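Putative uncharacterized protein (Bacteroides vulgatus, PDB 4F7A) probably binds sugars, including mucin O-glycans, at the outer membrane as a SusD-like lipoprotein with a TPR-like fold. Local coordinates at residues T43-Q47 with G254-E260; E343-R347 with Q416-L420; N459-D463 with D496-T500. All blocks are in the same frame, centred on the assembly; numbering follows the deposited sequence. Where two conformers were deposited one is given.

Contact 1: residues T43-Q47 with G254-E260; sequences TWPWQ and GVAGWGE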
ATOM      1  N   THR A  43      -8.931 -12.720  10.092  1.00 16.15           N
ATOM      2  CA  THR A  43      -9.698 -11.483   9.926  1.00 14.21           C
ATOM      3  C   THR A  43      -9.459 -10.418  11.003  1.00 14.90           C
ATOM      4  O   THR A  43      -9.107  -9.268  10.673  1.00 15.13           O
ATOM      5  CB  THR A  43     -11.216 -11.742   9.821  1.00 16.07           C
ATOM      6  OG1 THR A  43     -11.465 -12.791   8.877  1.00 17.93           O
ATOM      7  CG2 THR A  43     -11.949 -10.473   9.378  1.00 15.20           C
ATOM      8  N   TRP A  44      -9.690 -10.772  12.272  1.00 14.88           N
ATOM      9  CA  TRP A  44      -9.598  -9.795  13.356  1.00 15.77           C
ATOM     10  C   TRP A  44      -8.178  -9.182  13.522  1.00 15.31           C
ATOM     11  O   TRP A  44      -8.073  -7.982  13.791  1.00 15.37           O
ATOM     12  CB  TRP A  44     -10.218 -10.304  14.678  1.00 16.96           C
ATOM     13  CG  TRP A  44      -9.444 -11.407  15.357  1.00 18.75           C
ATOM     14  CD1 TRP A  44      -9.662 -12.755  15.261  1.00 25.88           C
ATOM     15  CD2 TRP A  44      -8.310 -11.238  16.215  1.00 22.31           C
ATOM     16  NE1 TRP A  44      -8.725 -13.434  16.011  1.00 26.51           N
ATOM     17  CE2 TRP A  44      -7.886 -12.528  16.606  1.00 23.44           C
ATOM     18  CE3 TRP A  44      -7.609 -10.117  16.687  1.00 22.16           C
ATOM     19  CZ2 TRP A  44      -6.783 -12.733  17.444  1.00 24.81           C
ATOM     20  CZ3 TRP A  44      -6.516 -10.323  17.528  1.00 23.98           C
ATOM     21  CH2 TRP A  44      -6.115 -11.626  17.894  1.00 27.97           C
ATOM     22  N   PRO A  45      -7.097  -9.955  13.287  1.00 14.41           N
ATOM     23  CA  PRO A  45      -5.780  -9.268  13.324  1.00 14.45           C
ATOM     24  C   PRO A  45      -5.573  -8.276  12.195  1.00 13.70           C
ATOM     25  O   PRO A  45      -5.120  -7.149  12.432  1.00 15.86           O
ATOM     26  CB  PRO A  45      -4.774 -10.423  13.235  1.00 14.91           C
ATOM     27  CG  PRO A  45      -5.535 -11.576  13.810  1.00 13.25           C
ATOM     28  CD  PRO A  45      -6.903 -11.406  13.210  1.00 16.69           C
ATOM     29  N   TRP A  46      -5.963  -8.656  10.981  1.00 13.45           N
ATOM     30  CA  TRP A  46      -5.828  -7.771   9.833  1.00 12.17           C
ATOM     31  C   TRP A  46      -6.606  -6.473  10.037  1.00 13.45           C
ATOM     32  O   TRP A  46      -6.178  -5.413   9.570  1.00 11.56           O
ATOM     33  CB  TRP A  46      -6.270  -8.472   8.545  1.00 11.61           C
ATOM     34  CG  TRP A  46      -6.126  -7.601   7.353  1.00  9.35           C
ATOM     35  CD1 TRP A  46      -4.984  -7.387   6.632  1.00 13.22           C
ATOM     36  CD2 TRP A  46      -7.132  -6.764   6.772  1.00 12.14           C
ATOM     37  NE1 TRP A  46      -5.224  -6.505   5.627  1.00 10.97           N
ATOM     38  CE2 TRP A  46      -6.534  -6.101   5.678  1.00 10.38           C
ATOM     39  CE3 TRP A  46      -8.491  -6.558   7.026  1.00 11.37           C
ATOM     40  CZ2 TRP A  46      -7.237  -5.200   4.866  1.00 11.77           C
ATOM     41  CZ3 TRP A  46      -9.204  -5.670   6.191  1.00 12.01           C
ATOM     42  CH2 TRP A  46      -8.563  -4.989   5.146  1.00 10.09           C
ATOM     43  N   GLN A  47      -7.734  -6.542  10.747  1.00 12.70           N
ATOM     44  CA  GLN A  47      -8.567  -5.368  10.916  1.00 14.37           C
ATOM     45  C   GLN A  47      -7.790  -4.226  11.570  1.00 15.67           C
ATOM     46  O   GLN A  47      -7.922  -3.080  11.149  1.00 13.74           O
ATOM     47  CB  GLN A  47      -9.846  -5.673  11.691  1.00 15.00           C
ATOM     48  CG  GLN A  47     -10.773  -4.433  11.843  1.00 16.46           C
ATOM     49  CD  GLN A  47     -11.980  -4.703  12.748  1.00 24.88           C
ATOM     50  OE1 GLN A  47     -11.865  -5.428  13.731  1.00 23.89           O
ATOM     51  NE2 GLN A  47     -13.121  -4.093  12.434  1.00 19.07           N
ATOM     52  N   GLY A 254     -13.478 -10.570   4.739  1.00 14.24           N
ATOM     53  CA  GLY A 254     -13.883 -10.940   6.087  1.00 16.68           C
ATOM     54  C   GLY A 254     -14.452  -9.780   6.876  1.00 15.87           C
ATOM     55  O   GLY A 254     -15.518  -9.915   7.478  1.00 18.23           O
ATOM     56  N   VAL A 255     -13.752  -8.639   6.863  1.00 14.59           N
ATOM     57  CA  VAL A 255     -14.242  -7.411   7.516  1.00 15.31           C
ATOM     58  C   VAL A 255     -15.516  -6.891   6.836  1.00 15.03           C
ATOM     59  O   VAL A 255     -16.432  -6.406   7.517  1.00 17.85           O
ATOM     60  CB  VAL A 255     -13.142  -6.331   7.607  1.00 14.70           C
ATOM     61  CG1 VAL A 255     -13.639  -5.064   8.297  1.00 11.77           C
ATOM     62  CG2 VAL A 255     -11.907  -6.905   8.353  1.00 12.94           C
ATOM     63  N   ALA A 256     -15.598  -7.030   5.516  1.00 12.01           N
ATOM     64  CA  ALA A 256     -16.832  -6.686   4.786  1.00 15.45           C
ATOM     65  C   ALA A 256     -17.996  -7.551   5.277  1.00 17.85           C
ATOM     66  O   ALA A 256     -19.128  -7.066   5.403  1.00 14.35           O
ATOM     67  CB  ALA A 256     -16.669  -6.840   3.320  1.00 14.45           C
ATOM     68  N   GLY A 257     -17.709  -8.821   5.566  1.00 17.96           N
ATOM     69  CA  GLY A 257     -18.710  -9.741   6.082  1.00 18.11           C
ATOM     70  C   GLY A 257     -19.230  -9.330   7.445  1.00 19.05           C
ATOM     71  O   GLY A 257     -20.350  -9.651   7.789  1.00 17.59           O
ATOM     72  N   TRP A 258     -18.423  -8.616   8.219  1.00 17.55           N
ATOM     73  CA  TRP A 258     -18.889  -8.039   9.482  1.00 18.16           C
ATOM     74  C   TRP A 258     -19.659  -6.723   9.317  1.00 19.92           C
ATOM     75  O   TRP A 258     -20.115  -6.147  10.292  1.00 18.04           O
ATOM     76  CB  TRP A 258     -17.716  -7.759  10.406  1.00 18.95           C
ATOM     77  CG  TRP A 258     -16.916  -8.942  10.793  1.00 20.91           C
ATOM     78  CD1 TRP A 258     -17.289 -10.257  10.732  1.00 25.45           C
ATOM     79  CD2 TRP A 258     -15.614  -8.915  11.391  1.00 22.29           C
ATOM     80  NE1 TRP A 258     -16.277 -11.052  11.237  1.00 24.55           N
ATOM     81  CE2 TRP A 258     -15.241 -10.251  11.645  1.00 22.08           C
ATOM     82  CE3 TRP A 258     -14.734  -7.890  11.746  1.00 22.58           C
ATOM     83  CZ2 TRP A 258     -14.013 -10.588  12.222  1.00 25.33           C
ATOM     84  CZ3 TRP A 258     -13.514  -8.228  12.315  1.00 29.89           C
ATOM     85  CH2 TRP A 258     -13.174  -9.564  12.556  1.00 28.41           C
ATOM     86  N   GLY A 259     -19.769  -6.231   8.095  1.00 17.98           N
ATOM     87  CA  GLY A 259     -20.471  -4.998   7.825  1.00 17.27           C
ATOM     88  C   GLY A 259     -19.673  -3.734   8.097  1.00 17.21           C
ATOM     89  O   GLY A 259     -20.264  -2.700   8.354  1.00 16.45           O
ATOM     90  N   GLU A 260     -18.346  -3.784   7.986  1.00 17.18           N
ATOM     91  CA  GLU A 260     -17.483  -2.683   8.470  1.00 16.52           C
ATOM     92  C   GLU A 260     -16.604  -1.987   7.425  1.00 16.84           C
ATOM     93  O   GLU A 260     -15.728  -1.216   7.791  1.00 18.05           O
ATOM     94  CB  GLU A 260     -16.617  -3.188   9.645  1.00 18.02           C
ATOM     95  CG  GLU A 260     -17.427  -3.398  10.919  1.00 20.60           C
ATOM     96  CD  GLU A 260     -16.587  -3.819  12.105  1.00 24.14           C
ATOM     97  OE1 GLU A 260     -15.722  -3.039  12.546  1.00 19.71           O
ATOM     98  OE2 GLU A 260     -16.806  -4.929  12.619  1.00 22.15           O
TER
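Thr43 lays its methyl over the indole of Trp258: CG2 stands 3.8 Å from the centroid of the six-membered ring, 24° off the ring normal, a CH-pi contact. With CG2 anti to the backbone N, the methyl faces the indole and also reaches Val255 CG2 at 3.7 Å. The backbones are close here, the CA atoms of Thr43 and Gly254 5.7 Å apart, and a short branched side chain with one apolar arm suits so narrow a gap. Glycine fits at 254 for the same reason, because a side chain there would run into Thr43 OG1. The rim of the Trp258 ring is met in its plane from the first turn of the other helix, by Trp44 CB at 3.7 Å from Trp258 CH2 and by the amide of Gln47, whose OE1 lies 3.5 Å from Trp258 CZ3. Gln47, its CG anti to the backbone N (chi1 -178°), is extended enough to pass the indole and offer NE2 to Glu260 OE1 at 2.8 Å, a weak, strongly bent bond. Asp63 brings a like charge near that carboxylate, which the amide N-H probably helps to offset. Were Gln47 cut back to alanine, Glu260 would probably lose this donor and the indole edge part of its cover. One turn back from Trp258, Val255 CG2 abuts the edge of the Trp46 ring, in its plane. The whole joins the first turn of helix 44-51 to the end of helix 251-257, which closes in a Schellman motif at Gly259, a residue with positive phi.

Contact 2: residues E343-R347 with Q416-L420; sequences EASLR and QEEQL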
ATOM      1  N   GLU A 343       5.663   8.894 -13.726  1.00 11.81           N
ATOM      2  CA  GLU A 343       6.321   9.830 -12.855  1.00 10.09           C
ATOM      3  C   GLU A 343       7.817   9.904 -13.157  1.00 11.17           C
ATOM      4  O   GLU A 343       8.417  10.987 -13.104  1.00 13.34           O
ATOM      5  CB  GLU A 343       6.106   9.446 -11.383  1.00 10.02           C
ATOM      6  CG  GLU A 343       6.854  10.418 -10.425  1.00 11.43           C
ATOM      7  CD  GLU A 343       6.557  10.188  -8.948  1.00 15.56           C
ATOM      8  OE1 GLU A 343       5.797   9.253  -8.614  1.00 14.44           O
ATOM      9  OE2 GLU A 343       7.122  10.958  -8.118  1.00 13.60           O
ATOM     10  N   ALA A 344       8.427   8.756 -13.414  1.00 10.50           N
ATOM     11  CA  ALA A 344       9.859   8.726 -13.735  1.00 10.01           C
ATOM     12  C   ALA A 344      10.118   9.597 -14.962  1.00 10.19           C
ATOM     13  O   ALA A 344      11.079  10.369 -14.989  1.00 13.14           O
ATOM     14  CB  ALA A 344      10.369   7.286 -13.944  1.00 10.96           C
ATOM     15  N   SER A 345       9.247   9.503 -15.960  1.00 10.48           N
ATOM     16  CA  SER A 345       9.376  10.337 -17.169  1.00 13.26           C
ATOM     17  C   SER A 345       9.185  11.804 -16.843  1.00 11.79           C
ATOM     18  O   SER A 345       9.952  12.649 -17.296  1.00 12.53           O
ATOM     19  CB  SER A 345       8.395   9.882 -18.243  1.00 14.19           C
ATOM     20  OG  SER A 345       8.809   8.627 -18.754  1.00 14.72           O
ATOM     21  N   LEU A 346       8.177  12.104 -16.025  1.00 11.85           N
ATOM     22  CA  LEU A 346       7.938  13.482 -15.603  1.00 12.33           C
ATOM     23  C   LEU A 346       9.146  14.093 -14.895  1.00 14.04           C
ATOM     24  O   LEU A 346       9.434  15.299 -15.045  1.00 13.02           O
ATOM     25  CB  LEU A 346       6.702  13.552 -14.700  1.00 12.75           C
ATOM     26  CG  LEU A 346       6.091  14.918 -14.491  1.00 16.09           C
ATOM     27  CD1 LEU A 346       5.660  15.466 -15.822  1.00 16.06           C
ATOM     28  CD2 LEU A 346       4.911  14.824 -13.495  1.00 12.51           C
ATOM     29  N   ARG A 347       9.842  13.275 -14.111  1.00 13.04           N
ATOM     30  CA  ARG A 347      11.048  13.715 -13.376  1.00 14.82           C
ATOM     31  C   ARG A 347      12.336  13.647 -14.197  1.00 15.57           C
ATOM     32  O   ARG A 347      13.413  14.034 -13.708  1.00 16.53           O
ATOM     33  CB  ARG A 347      11.209  12.853 -12.111  1.00 13.23           C
ATOM     34  CG  ARG A 347      10.165  13.122 -11.063  1.00 12.29           C
ATOM     35  CD  ARG A 347      10.298  12.185  -9.883  1.00 13.21           C
ATOM     36  NE  ARG A 347       9.267  12.460  -8.897  1.00 11.51           N
ATOM     37  CZ  ARG A 347       9.367  13.364  -7.913  1.00 13.86           C
ATOM     38  NH1 ARG A 347      10.475  14.074  -7.728  1.00 15.10           N
ATOM     39  NH2 ARG A 347       8.359  13.549  -7.096  1.00 12.80           N
ATOM     40  N   GLN A 416       3.562  21.026 -14.331  0.67 18.34           N
ATOM     41  CA  GLN A 416       3.932  19.639 -14.161  0.67 18.56           C
ATOM     42  C   GLN A 416       3.633  19.118 -12.755  0.67 17.64           C
ATOM     43  O   GLN A 416       3.506  17.901 -12.545  0.67 16.88           O
ATOM     44  CB  GLN A 416       5.377  19.441 -14.575  0.67 20.26           C
ATOM     45  CG  GLN A 416       5.628  19.909 -16.011  0.67 23.56           C
ATOM     46  CD  GLN A 416       6.864  19.321 -16.599  0.67 25.66           C
ATOM     47  OE1 GLN A 416       7.957  19.533 -16.083  0.67 28.18           O
ATOM     48  NE2 GLN A 416       6.710  18.592 -17.683  0.67 10.29           N
ATOM     49  N   GLU A 417       3.487  20.014 -11.786  1.00 15.57           N
ATOM     50  CA  GLU A 417       2.926  19.607 -10.521  1.00 13.61           C
ATOM     51  C   GLU A 417       1.477  19.040 -10.689  1.00 12.07           C
ATOM     52  O   GLU A 417       1.127  18.049 -10.061  1.00 13.65           O
ATOM     53  CB  GLU A 417       2.984  20.795  -9.574  1.00 16.46           C
ATOM     54  CG  GLU A 417       2.659  20.543  -8.172  1.00 22.91           C
ATOM     55  CD  GLU A 417       3.655  19.656  -7.438  1.00 27.11           C
ATOM     56  OE1 GLU A 417       4.862  19.923  -7.429  1.00 37.92           O
ATOM     57  OE2 GLU A 417       3.198  18.711  -6.814  1.00 16.93           O
ATOM     58  N   GLU A 418       0.659  19.671 -11.518  1.00 12.54           N
ATOM     59  CA  GLU A 418      -0.700  19.150 -11.781  1.00 12.73           C
ATOM     60  C   GLU A 418      -0.599  17.832 -12.549  1.00 13.63           C
ATOM     61  O   GLU A 418      -1.391  16.932 -12.343  1.00 14.57           O
ATOM     62  CB  GLU A 418      -1.571  20.129 -12.572  1.00 13.44           C
ATOM     63  CG  GLU A 418      -3.006  19.647 -12.585  1.00 17.46           C
ATOM     64  CD  GLU A 418      -3.997  20.561 -13.240  1.00 19.95           C
ATOM     65  OE1 GLU A 418      -3.671  21.706 -13.627  1.00 19.62           O
ATOM     66  OE2 GLU A 418      -5.161  20.111 -13.344  1.00 25.57           O
ATOM     67  N   GLN A 419       0.389  17.709 -13.429  1.00 12.27           N
ATOM     68  CA  GLN A 419       0.587  16.431 -14.107  1.00 12.01           C
ATOM     69  C   GLN A 419       0.915  15.328 -13.117  1.00 11.51           C
ATOM     70  O   GLN A 419       0.382  14.215 -13.215  1.00 11.65           O
ATOM     71  CB  GLN A 419       1.696  16.508 -15.153  1.00 14.04           C
ATOM     72  CG  GLN A 419       1.421  17.402 -16.330  1.00 23.81           C
ATOM     73  CD  GLN A 419       2.682  17.500 -17.186  1.00 25.24           C
ATOM     74  OE1 GLN A 419       3.751  17.876 -16.708  1.00 28.24           O
ATOM     75  NE2 GLN A 419       2.579  17.099 -18.383  1.00 19.50           N
ATOM     76  N   LEU A 420       1.798  15.614 -12.170  1.00 11.56           N
ATOM     77  CA  LEU A 420       2.096  14.656 -11.130  1.00 10.74           C
ATOM     78  C   LEU A 420       0.817  14.337 -10.332  1.00 10.60           C
ATOM     79  O   LEU A 420       0.551  13.194 -10.029  1.00  9.76           O
ATOM     80  CB  LEU A 420       3.183  15.152 -10.195  1.00 13.91           C
ATOM     81  CG  LEU A 420       3.582  14.209  -9.071  1.00 12.67           C
ATOM     82  CD1 LEU A 420       4.072  12.856  -9.603  1.00 12.12           C
ATOM     83  CD2 LEU A 420       4.685  14.879  -8.149  1.00 15.53           C
TER
HETATM   84  O   HOH W   1       9.549  17.302 -16.793  1.00 16.05           O
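Leu346 pushes both its methyls against the first turn of helix 416-431. Its CG lies anti to the backbone N (chi1 -163°), which carries the branch straight across to the neighbouring helix, and the fork then divides the work. CD2 rests on the backbone, 3.5 Å from Leu420 N, and on Leu420 CB at 3.7 Å; CD1 turns to the amide ends of Gln416 and Gln419. A leucine suits the position because its two methyls can cover the backbone of one helix turn and the side chains of two glutamines at once. The side chain of Gln416 was deposited in two conformers, so its weak bond to Gln419 OE1 and a water bridge from its OE1 to Leu346 O are doubtful details.

Leu420 answers from the other helix. Its chi1 of -179° swings the isobutyl group toward Glu343, where Leu420 CD1 lies 3.7 Å from Glu343 CD, while CD2 comes within 4.0 Å of Arg347 NH2, approaching the guanidinium obliquely. Those two charged residues are locked to each other: Arg347 NE bonds Glu343 OE2 at 2.7 Å, on the anti side of the carboxylate, and NH2 adds a weak second bond. Arg444 makes a further salt bridge to the same oxygen, which fixes the buried carboxylate beside the leucine. Together they form a helix-to-helix packing contact, the last turn of helix 334-346 against the first turn of helix 416-431, as is usual in the largely helical fold of this TPR-like, SusD-family protein.

Contact 3: residues N459-D463 with D496-T500; sequences NGTID and DNGGT
Thr461 OG1 is gripped by two partners, one from its own loop and one a water: it is hydrogen-bonded to Ser458 O, and the water donates to it at 2.9 Å from the water oxygen. The same water accepts from Gly498 N, also at 2.9 Å, and so ties the two loops together through one oxygen. The hydroxyl is put there by a chi1 of 62°, which sets OG1 between the backbone N and the carbonyl carbon and leaves the methyl on the other flank, beside the amide of Asn497. A threonine suits the spot because one small branched residue supplies both a polar and an apolar arm. Its CB lies 3.7 Å from Asn497 ND2, the two side chains crossing at a slant.

Asn497 spends its own carbonyl inside its loop. OD1 accepts from Gly499 N at 2.9 Å with an N-H...O angle of 153°, the donor tilted from the carbonyl plane, which makes an Asx turn. Asn497 is also the first residue of a type I beta turn that runs to Thr500. The turn lies close to Thr461 O, which meets Gly499 CA at 3.3 Å in a CA-H...O contact with an angle of 133° at the hydrogen. A side chain on Gly499 would collide with that carbonyl, and one on Gly498 with Ile462 CD1, so both positions suit glycine. Ile462 adds apolar cover, its CG1 3.7 Å from Gly498 C.

Just before the turn, Asp496 forms a salt bridge with Arg470. Both segments are loops: 459-463 runs between helix 435-445 and helix 475-480, while 496-500 follows helix 482-492, against whose Leu492 Thr500 packs.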
ATOM      1  N   ASN A 459      -4.590  16.191  20.354  1.00 21.66           N
ATOM      2  CA  ASN A 459      -3.918  16.971  21.402  0.50 23.74           C
ATOM      3  C   ASN A 459      -2.739  17.765  20.834  1.00 24.68           C
ATOM      4  O   ASN A 459      -1.699  17.893  21.478  1.00 24.92           O
ATOM      5  CB  ASN A 459      -3.449  16.047  22.545  0.50 24.60           C
ATOM      6  CG  ASN A 459      -3.139  16.810  23.825  0.50 27.89           C
ATOM      7  OD1 ASN A 459      -3.729  17.861  24.089  0.50 23.31           O
ATOM      8  ND2 ASN A 459      -2.212  16.275  24.629  0.50 25.32           N
ATOM      9  N   GLY A 460      -2.906  18.295  19.614  1.00 23.02           N
ATOM     10  CA  GLY A 460      -1.861  19.074  18.959  1.00 22.06           C
ATOM     11  C   GLY A 460      -0.711  18.279  18.324  1.00 21.58           C
ATOM     12  O   GLY A 460       0.207  18.885  17.765  1.00 21.78           O
ATOM     13  N   THR A 461      -0.767  16.941  18.357  1.00 19.25           N
ATOM     14  CA  THR A 461       0.348  16.111  17.845  1.00 18.39           C
ATOM     15  C   THR A 461       0.298  15.908  16.328  1.00 18.61           C
ATOM     16  O   THR A 461       1.329  15.673  15.703  1.00 19.03           O
ATOM     17  CB  THR A 461       0.427  14.749  18.552  1.00 17.02           C
ATOM     18  OG1 THR A 461      -0.780  14.016  18.313  1.00 19.75           O
ATOM     19  CG2 THR A 461       0.654  14.928  20.088  1.00 20.53           C
ATOM     20  N   ILE A 462      -0.894  16.042  15.747  1.00 16.04           N
ATOM     21  CA  ILE A 462      -1.096  15.979  14.300  1.00 14.50           C
ATOM     22  C   ILE A 462      -1.816  17.247  13.810  1.00 13.51           C
ATOM     23  O   ILE A 462      -2.811  17.677  14.410  1.00 16.35           O
ATOM     24  CB  ILE A 462      -1.942  14.765  13.913  1.00 14.86           C
ATOM     25  CG1 ILE A 462      -1.330  13.486  14.511  1.00 15.26           C
ATOM     26  CG2 ILE A 462      -2.042  14.660  12.374  1.00 12.61           C
ATOM     27  CD1 ILE A 462      -2.103  12.203  14.255  1.00 12.55           C
ATOM     28  N   ASP A 463      -1.309  17.824  12.727  1.00 14.62           N
ATOM     29  CA  ASP A 463      -1.866  19.036  12.123  1.00 14.69           C
ATOM     30  C   ASP A 463      -2.962  18.647  11.125  1.00 14.58           C
ATOM     31  O   ASP A 463      -2.769  17.768  10.275  1.00 15.97           O
ATOM     32  CB  ASP A 463      -0.765  19.833  11.414  1.00 15.91           C
ATOM     33  CG  ASP A 463      -1.269  21.144  10.824  1.00 18.59           C
ATOM     34  OD1 ASP A 463      -1.519  22.092  11.625  1.00 20.47           O
ATOM     35  OD2 ASP A 463      -1.405  21.232   9.579  1.00 17.29           O
ATOM     36  N   ASP A 496       7.942  10.975  18.624  1.00 16.29           N
ATOM     37  CA  ASP A 496       7.235   9.755  18.264  1.00 16.60           C
ATOM     38  C   ASP A 496       5.713   9.956  18.353  1.00 18.25           C
ATOM     39  O   ASP A 496       5.064   9.544  19.307  1.00 17.32           O
ATOM     40  CB  ASP A 496       7.652   8.588  19.153  1.00 19.79           C
ATOM     41  CG  ASP A 496       6.896   7.321  18.819  1.00 19.56           C
ATOM     42  OD1 ASP A 496       6.505   7.178  17.641  1.00 13.79           O
ATOM     43  OD2 ASP A 496       6.691   6.489  19.719  1.00 17.84           O
ATOM     44  N   ASN A 497       5.170  10.646  17.363  1.00 15.83           N
ATOM     45  CA  ASN A 497       3.732  10.836  17.245  1.00 14.38           C
ATOM     46  C   ASN A 497       3.376  10.888  15.761  1.00 15.42           C
ATOM     47  O   ASN A 497       4.246  10.746  14.901  1.00 14.02           O
ATOM     48  CB  ASN A 497       3.275  12.066  18.041  1.00 15.53           C
ATOM     49  CG  ASN A 497       3.841  13.377  17.518  1.00 19.98           C
ATOM     50  OD1 ASN A 497       3.971  13.569  16.317  1.00 14.59           O
ATOM     51  ND2 ASN A 497       4.135  14.316  18.440  1.00 15.34           N
ATOM     52  N   GLY A 498       2.101  11.095  15.466  1.00 14.97           N
ATOM     53  CA  GLY A 498       1.628  11.012  14.116  1.00 14.24           C
ATOM     54  C   GLY A 498       1.960  12.212  13.243  1.00 15.98           C
ATOM     55  O   GLY A 498       1.654  12.183  12.052  1.00 16.39           O
ATOM     56  N   GLY A 499       2.551  13.271  13.818  1.00 13.58           N
ATOM     57  CA  GLY A 499       2.851  14.486  13.060  1.00 13.29           C
ATOM     58  C   GLY A 499       4.279  14.587  12.529  1.00 15.19           C
ATOM     59  O   GLY A 499       4.617  15.537  11.807  1.00 15.61           O
ATOM     60  N   THR A 500       5.129  13.641  12.896  1.00 15.79           N
ATOM     61  CA  THR A 500       6.518  13.670  12.451  1.00 15.29           C
ATOM     62  C   THR A 500       6.695  13.050  11.061  1.00 13.14           C
ATOM     63  O   THR A 500       6.338  11.898  10.840  1.00 12.20           O
ATOM     64  CB  THR A 500       7.405  12.950  13.448  1.00 15.11           C
ATOM     65  OG1 THR A 500       7.383  13.678  14.678  1.00 15.92           O
ATOM     66  CG2 THR A 500       8.839  12.840  12.924  1.00 15.41           C
TER
HETATM   67  O   HOH W   2      -0.099  11.369  17.406  1.00 14.20           O

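Overall arrangement
All three contacts are partly buried and their centres lie 18 to 22 Å from the centre of the chain, so none is its deep core. Contacts 1 and 2 sit on opposite sides of that centre, their nearest atoms about 24 Å apart, and the nearest atoms of contact 3 are about 17 Å from each. They share no helix. Both of the first two join one helix end to the start of another: contact 1 does so with aromatic faces and edges, contact 2 with leucine methyls beside a buried ion pair. Contact 3 joins loops instead, buries the least surface, and relies on backbone groups, glycines and a bridging water.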